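Local coordinates for fibronectin-binding protein (PDB 5A0L) that probably fastens the bacterium covalently to host targets, using the internal thioester of this surface-exposed adhesin domain, at residues P57-T60 with Y61-T64; S74-A77 with F78-A82; A123-V126 with T127-I131. All blocks are in the same frame, centred on the assembly; numbering follows the deposited sequence. Where two conformers were deposited one is given.

Contact 1 of 3, residues P57-T60 with Y61-T64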
loop_
_atom_site.group_PDB
_atom_site.type_symbol
_atom_site.label_atom_id
_atom_site.label_comp_id
_atom_site.label_asym_id
_atom_site.label_seq_id
_atom_site.Cartn_x
_atom_site.Cartn_y
_atom_site.Cartn_z
ATOM N N PRO A 57 5.741 -9.211 -4.279
ATOM C CA PRO A 57 7.179 -9.488 -4.178
ATOM C C PRO A 57 7.454 -10.714 -3.302
ATOM O O PRO A 57 6.768 -10.986 -2.321
ATOM C CB PRO A 57 7.736 -8.235 -3.485
ATOM C CG PRO A 57 6.772 -7.170 -3.894
ATOM C CD PRO A 57 5.417 -7.838 -3.860
ATOM N N ARG A 58 8.483 -11.472 -3.700
ATOM C CA ARG A 58 8.957 -12.621 -2.940
ATOM C C ARG A 58 9.486 -12.211 -1.559
ATOM O O ARG A 58 9.945 -11.085 -1.361
ATOM C CB ARG A 58 10.050 -13.351 -3.738
ATOM C CG ARG A 58 9.592 -13.899 -5.094
ATOM C CD ARG A 58 8.306 -14.718 -4.969
ATOM N NE ARG A 58 8.464 -15.860 -4.067
ATOM C CZ ARG A 58 7.522 -16.315 -3.242
ATOM N NH1 ARG A 58 6.337 -15.713 -3.159
ATOM N NH2 ARG A 58 7.787 -17.350 -2.460
ATOM N N PRO A 59 9.503 -13.164 -0.614
ATOM C CA PRO A 59 10.137 -12.913 0.674
ATOM C C PRO A 59 11.581 -12.488 0.522
ATOM O O PRO A 59 12.290 -12.946 -0.391
ATOM C CB PRO A 59 10.030 -14.264 1.404
ATOM C CG PRO A 59 8.824 -14.912 0.807
ATOM C CD PRO A 59 8.883 -14.497 -0.657
ATOM N N THR A 60 12.064 -11.675 1.435
ATOM C CA THR A 60 13.447 -11.265 1.444
ATOM C C THR A 60 14.384 -12.475 1.388
ATOM O O THR A 60 14.151 -13.495 2.047
ATOM C CB THR A 60 13.781 -10.436 2.682
ATOM O OG1 THR A 60 12.630 -9.699 3.076
ATOM C CG2 THR A 60 14.949 -9.513 2.393
ATOM N N TYR A 61 15.424 -12.341 0.564
ATOM C CA TYR A 61 16.507 -13.345 0.504
ATOM C C TYR A 61 16.097 -14.603 -0.271
ATOM O O TYR A 61 16.838 -15.585 -0.285
ATOM C CB TYR A 61 17.143 -13.684 1.876
ATOM C CG TYR A 61 17.581 -12.479 2.655
ATOM C CD1 TYR A 61 18.719 -11.753 2.294
ATOM C CD2 TYR A 61 16.853 -12.052 3.750
ATOM C CE1 TYR A 61 19.115 -10.622 3.016
ATOM C CE2 TYR A 61 17.245 -10.934 4.475
ATOM C CZ TYR A 61 18.373 -10.231 4.107
ATOM O OH TYR A 61 18.778 -9.105 4.821
ATOM N N SER A 62 14.960 -14.565 -0.953
ATOM C CA SER A 62 14.533 -15.639 -1.858
ATOM C C SER A 62 15.565 -15.843 -2.965
ATOM O O SER A 62 16.433 -14.989 -3.210
ATOM C CB SER A 62 13.155 -15.352 -2.510
ATOM O OG SER A 62 12.069 -15.382 -1.581
ATOM N N THR A 63 15.462 -16.991 -3.633
ATOM C CA THR A 63 16.309 -17.263 -4.805
ATOM C C THR A 63 15.899 -16.501 -6.062
ATOM O O THR A 63 16.661 -16.460 -7.011
ATOM C CB THR A 63 16.321 -18.749 -5.167
ATOM O OG1 THR A 63 14.979 -19.227 -5.356
ATOM C CG2 THR A 63 16.994 -19.541 -4.054
ATOM N N THR A 64 14.685 -15.957 -6.033
ATOM C CA THR A 64 14.122 -15.086 -7.034
ATOM C C THR A 64 13.970 -13.717 -6.373
ATOM O O THR A 64 13.351 -13.622 -5.306
ATOM C CB THR A 64 12.692 -15.584 -7.402
ATOM O OG1 THR A 64 12.721 -16.940 -7.902
ATOM C CG2 THR A 64 12.010 -14.691 -8.314
HETATM O O HOH W 1 13.389 -11.507 -2.526
#
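Pro59 O is the polar hub of a type II beta turn running from Pro59 to Ser62, and both of the bonds it takes up across the turn come from Ser62. The backbone bond that closes the turn, Ser62 N to Pro59 O, measures 3.2 Å and is moderately bent. In one of its two conformers Ser62 adds a shorter bond of 2.7 Å from OG to Pro59 O, arriving over the same face of the carbonyl plane as Ser62 N. Ser62 OG lies beside its own backbone N (chi1 -68°), which brings the hydroxyl back over the turn; with two conformers modelled, this bond may not always be made. A water 2.8 Å from Pro59 O sits by the same acceptor. At the corner, Tyr61 carries the positive phi (77°) of the third turn position, and its N is taken by the hydroxyl of Tyr20. Thr60, whose backbone pairs with Asp23, lies alongside Tyr61, and its methyl CG2 rests over one face of the ring in a CH-pi contact, 3.7 Å from the centroid and shifted toward the rim. Pro57, just before the turn, touches Gln201, probably the thioester glutamine. Further out, the bent chain of Arg58, in one of its two conformers, lays its guanidinium against Pro59, with Pro59 CD over the centre of the plane. At the far end of the segment, Arg58 CB comes 3.7 Å from Thr64 O and Arg58 CG meets the methyl Thr64 CG2 at 4.1 Å.

Contact 2 of 3, residues S74-A77 with F78-A82; sequences SGSA and FKSYA
Phe78 N, bonded to Ser74 O at 2.8 Å, starts the run of i to i+4 backbone bonds that builds the short helix 75-81, with Ser74 at its N-cap. Gly75 O, Ser76 O and Ala77 O follow as acceptors for the N-H groups of Lys79, Ser80 and Tyr81, all at similar length. The run fades at Ala82, whose N finds just weak bonds to Phe78 O and Lys79 O.

At the start, Ser74 caps the helix: its OG accepts from Ala77 N at 3.0 Å and satisfies an N-H that the first turn cannot pair internally. Gly75 N is taken instead by the carboxylate of Glu96 on helix 92-105, whereas Ser74 N is buried by the contact and has no partner in the model. Beyond the backbone, the Phe78 ring slides under Ser74. With CG anti to the carbonyl carbon (chi1 -64°), the ring presents one face to Ser74 O, which stands 3.1 Å above the plane toward the rim. The ring also packs on Leu95 and Ile99 of helix 92-105 and on Ile192 of the barrel, so this one side chain joins the short helix both to helix 92-105 and to the barrel. On the exposed side, a water at 2.8 Å from Ser80 OG also reaches Ser76 OG in one of the two conformers of Ser76. Tyr81 follows Ala77 by one turn, and its backbone O is held by the side-chain amides of Asn51 and Asn202. Its ring offers an edge rather than a face to the carbonyl, with CD2 at 3.2 Å from Ala77 O and 4.2 Å from Ala77 CB.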
loop_
_atom_site.group_PDB
_atom_site.type_symbol
_atom_site.label_atom_id
_atom_site.label_comp_id
_atom_site.label_asym_id
_atom_site.label_seq_id
_atom_site.Cartn_x
_atom_site.Cartn_y
_atom_site.Cartn_z
ATOM N N SER A 74 2.086 10.663 -9.291
ATOM C CA SER A 74 1.240 11.745 -9.820
ATOM C C SER A 74 -0.058 11.118 -10.251
ATOM O O SER A 74 -0.133 9.889 -10.404
ATOM C CB SER A 74 1.877 12.400 -11.056
ATOM O OG SER A 74 1.988 11.468 -12.140
ATOM N N GLY A 75 -1.071 11.926 -10.575
ATOM C CA GLY A 75 -2.293 11.328 -11.065
ATOM C C GLY A 75 -2.083 10.548 -12.355
ATOM O O GLY A 75 -2.659 9.481 -12.506
ATOM N N SER A 76 -1.242 11.065 -13.253
ATOM C CA SER A 76 -0.887 10.358 -14.490
ATOM C C SER A 76 -0.242 8.998 -14.230
ATOM O O SER A 76 -0.594 7.992 -14.832
ATOM C CB SER A 76 0.097 11.182 -15.285
ATOM O OG SER A 76 0.401 10.482 -16.466
ATOM N N ALA A 77 0.747 8.985 -13.330
ATOM C CA ALA A 77 1.440 7.744 -13.017
ATOM C C ALA A 77 0.497 6.774 -12.322
ATOM O O ALA A 77 0.565 5.562 -12.558
ATOM C CB ALA A 77 2.644 8.026 -12.151
ATOM N N PHE A 78 -0.315 7.284 -11.400
ATOM C CA PHE A 78 -1.247 6.405 -10.732
ATOM C C PHE A 78 -2.194 5.754 -11.721
ATOM O O PHE A 78 -2.540 4.583 -11.601
ATOM C CB PHE A 78 -2.005 7.132 -9.624
ATOM C CG PHE A 78 -1.150 7.638 -8.470
ATOM C CD1 PHE A 78 0.071 7.104 -8.153
ATOM C CD2 PHE A 78 -1.635 8.642 -7.664
ATOM C CE1 PHE A 78 0.811 7.568 -7.068
ATOM C CE2 PHE A 78 -0.906 9.124 -6.617
ATOM C CZ PHE A 78 0.322 8.579 -6.295
ATOM N N LYS A 79 -2.656 6.512 -12.715
ATOM C CA LYS A 79 -3.498 5.924 -13.764
ATOM C C LYS A 79 -2.719 4.874 -14.580
ATOM O O LYS A 79 -3.208 3.739 -14.771
ATOM C CB LYS A 79 -4.110 7.015 -14.653
ATOM C CG LYS A 79 -4.810 6.569 -15.937
ATOM C CD LYS A 79 -5.992 5.667 -15.782
ATOM C CE LYS A 79 -6.547 5.258 -17.162
ATOM N NZ LYS A 79 -7.601 4.205 -17.086
ATOM N N SER A 80 -1.517 5.253 -15.038
ATOM C CA SER A 80 -0.772 4.437 -15.998
ATOM C C SER A 80 -0.306 3.107 -15.426
ATOM O O SER A 80 -0.189 2.120 -16.162
ATOM C CB SER A 80 0.445 5.229 -16.502
ATOM O OG SER A 80 -0.020 6.252 -17.348
ATOM N N TYR A 81 0.061 3.099 -14.146
ATOM C CA TYR A 81 0.623 1.894 -13.510
ATOM C C TYR A 81 -0.395 1.029 -12.788
ATOM O O TYR A 81 -0.024 -0.029 -12.253
ATOM C CB TYR A 81 1.822 2.272 -12.607
ATOM C CG TYR A 81 2.974 2.772 -13.437
ATOM C CD1 TYR A 81 3.797 1.876 -14.151
ATOM C CD2 TYR A 81 3.251 4.103 -13.582
ATOM C CE1 TYR A 81 4.804 2.332 -14.968
ATOM C CE2 TYR A 81 4.268 4.564 -14.380
ATOM C CZ TYR A 81 5.050 3.684 -15.080
ATOM O OH TYR A 81 6.079 4.137 -15.891
ATOM N N ALA A 82 -1.647 1.506 -12.723
ATOM C CA ALA A 82 -2.779 0.766 -12.183
ATOM C C ALA A 82 -3.504 -0.032 -13.289
ATOM O O ALA A 82 -3.543 0.410 -14.439
ATOM C CB ALA A 82 -3.768 1.692 -11.532
HETATM O O HOH W 2 1.980 8.158 -16.717
#

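Contact 3 of 3, residues A123-V126 with T127-I131; sequences AILV and TQNAI
Thr127 doubles the helical bond to Ala123: its N reaches Ala123 O at 3.0 Å, and its OG1 donates to Ala123 O at 2.8 Å from the opposite face of the carbonyl plane. A chi1 of -54° aims OG1 back down the helix, and the same oxygen also bonds Tyr107 N, so this buried hydroxyl is tied to two backbone groups. Val126, just before it, points its CB away overall, and its side chain meets Met164 and Leu171 of helix 158-172, while its O accepts from Ala130 N at 3.1 Å. Leu125 repeats the doubled acceptor two residues on from Ala123. Asn129 ND2 donates to Leu125 O at 2.9 Å from above the carbonyl plane, with the oxygen close to the plane of the amide, and Asn129 N binds on the other face. The two side chains run side by side, and Leu125 CD1 packs 3.7 Å from Asn129 ND2. The end of the Gln128 chain leads away, its NE2 bonding to O of Cys49, probably the thioester cysteine. The Thr-Gln-x-Ala stretch within helix 120-135 matches the TQxAxW sequence characteristic of thioester domains.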
loop_
_atom_site.group_PDB
_atom_site.type_symbol
_atom_site.label_atom_id
_atom_site.label_comp_id
_atom_site.label_asym_id
_atom_site.label_seq_id
_atom_site.Cartn_x
_atom_site.Cartn_y
_atom_site.Cartn_z
ATOM N N ALA A 123 -2.835 -3.050 10.269
ATOM C CA ALA A 123 -2.917 -1.684 9.770
ATOM C C ALA A 123 -2.464 -1.664 8.309
ATOM O O ALA A 123 -3.054 -0.947 7.466
ATOM C CB ALA A 123 -2.095 -0.756 10.623
ATOM N N ILE A 124 -1.394 -2.394 8.002
ATOM C CA ILE A 124 -0.949 -2.551 6.602
ATOM C C ILE A 124 -2.088 -3.184 5.793
ATOM O O ILE A 124 -2.390 -2.729 4.687
ATOM C CB ILE A 124 0.331 -3.406 6.570
ATOM C CG1 ILE A 124 1.511 -2.628 7.149
ATOM C CG2 ILE A 124 0.653 -3.859 5.147
ATOM C CD1 ILE A 124 2.730 -3.466 7.447
ATOM N N LEU A 125 -2.717 -4.210 6.322
ATOM C CA LEU A 125 -3.781 -4.898 5.604
ATOM C C LEU A 125 -4.952 -3.963 5.303
ATOM O O LEU A 125 -5.506 -3.983 4.180
ATOM C CB LEU A 125 -4.211 -6.139 6.367
ATOM C CG LEU A 125 -5.273 -7.013 5.755
ATOM C CD1 LEU A 125 -4.878 -7.500 4.365
ATOM C CD2 LEU A 125 -5.508 -8.199 6.721
ATOM N N VAL A 126 -5.355 -3.168 6.284
ATOM C CA VAL A 126 -6.413 -2.173 6.053
ATOM C C VAL A 126 -6.008 -1.176 4.973
ATOM O O VAL A 126 -6.783 -0.908 4.034
ATOM C CB VAL A 126 -6.782 -1.460 7.357
ATOM C CG1 VAL A 126 -7.664 -0.249 7.109
ATOM C CG2 VAL A 126 -7.459 -2.413 8.310
ATOM N N THR A 127 -4.824 -0.624 5.090
ATOM C CA THR A 127 -4.375 0.389 4.152
ATOM C C THR A 127 -4.285 -0.193 2.749
ATOM O O THR A 127 -4.660 0.453 1.763
ATOM C CB THR A 127 -3.033 0.985 4.584
ATOM O OG1 THR A 127 -3.125 1.459 5.948
ATOM C CG2 THR A 127 -2.626 2.134 3.726
ATOM N N GLN A 128 -3.797 -1.423 2.664
ATOM C CA GLN A 128 -3.671 -2.121 1.380
ATOM C C GLN A 128 -5.037 -2.261 0.713
ATOM O O GLN A 128 -5.161 -2.098 -0.517
ATOM C CB GLN A 128 -3.050 -3.499 1.628
ATOM C CG GLN A 128 -2.871 -4.334 0.349
ATOM C CD GLN A 128 -1.887 -3.717 -0.592
ATOM O OE1 GLN A 128 -0.666 -3.878 -0.442
ATOM N NE2 GLN A 128 -2.399 -2.948 -1.568
ATOM N N ASN A 129 -6.061 -2.583 1.484
ATOM C CA ASN A 129 -7.395 -2.687 0.923
ATOM C C ASN A 129 -7.918 -1.330 0.442
ATOM O O ASN A 129 -8.572 -1.269 -0.612
ATOM C CB ASN A 129 -8.361 -3.321 1.921
ATOM C CG ASN A 129 -8.338 -4.824 1.858
ATOM O OD1 ASN A 129 -9.034 -5.410 1.038
ATOM N ND2 ASN A 129 -7.504 -5.459 2.653
ATOM N N ALA A 130 -7.621 -0.245 1.162
ATOM C CA ALA A 130 -8.028 1.067 0.721
ATOM C C ALA A 130 -7.320 1.455 -0.560
ATOM O O ALA A 130 -7.904 2.123 -1.445
ATOM C CB ALA A 130 -7.788 2.091 1.823
ATOM N N ILE A 131 -6.059 1.065 -0.705
ATOM C CA ILE A 131 -5.343 1.356 -1.955
ATOM C C ILE A 131 -5.985 0.616 -3.138
ATOM O O ILE A 131 -6.200 1.202 -4.202
ATOM C CB ILE A 131 -3.822 1.061 -1.827
ATOM C CG1 ILE A 131 -3.177 2.114 -0.902
ATOM C CG2 ILE A 131 -3.131 1.009 -3.195
ATOM C CD1 ILE A 131 -3.295 3.540 -1.384
#

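In the fold
Contacts 2 and 3 are both helical, but contact 3 is buried near the centre of the chain in helix 120-135, whereas contact 2 is a partly exposed helix lying between helix 92-105 and the barrel. Contact 1 is a surface turn in the loop joining strands 45-49 and 66-72, with none of its touching residues buried. The chemistry follows: in the core, side-chain donors share backbone carbonyls, at the helix start a serine supplies the missing acceptor, and at the surface one carbonyl collects a serine's bonds and a water. Helix 92-105 packs against contacts 2 and 3 alike. Contacts 1 and 3 are about 8 Å apart at their nearest atoms.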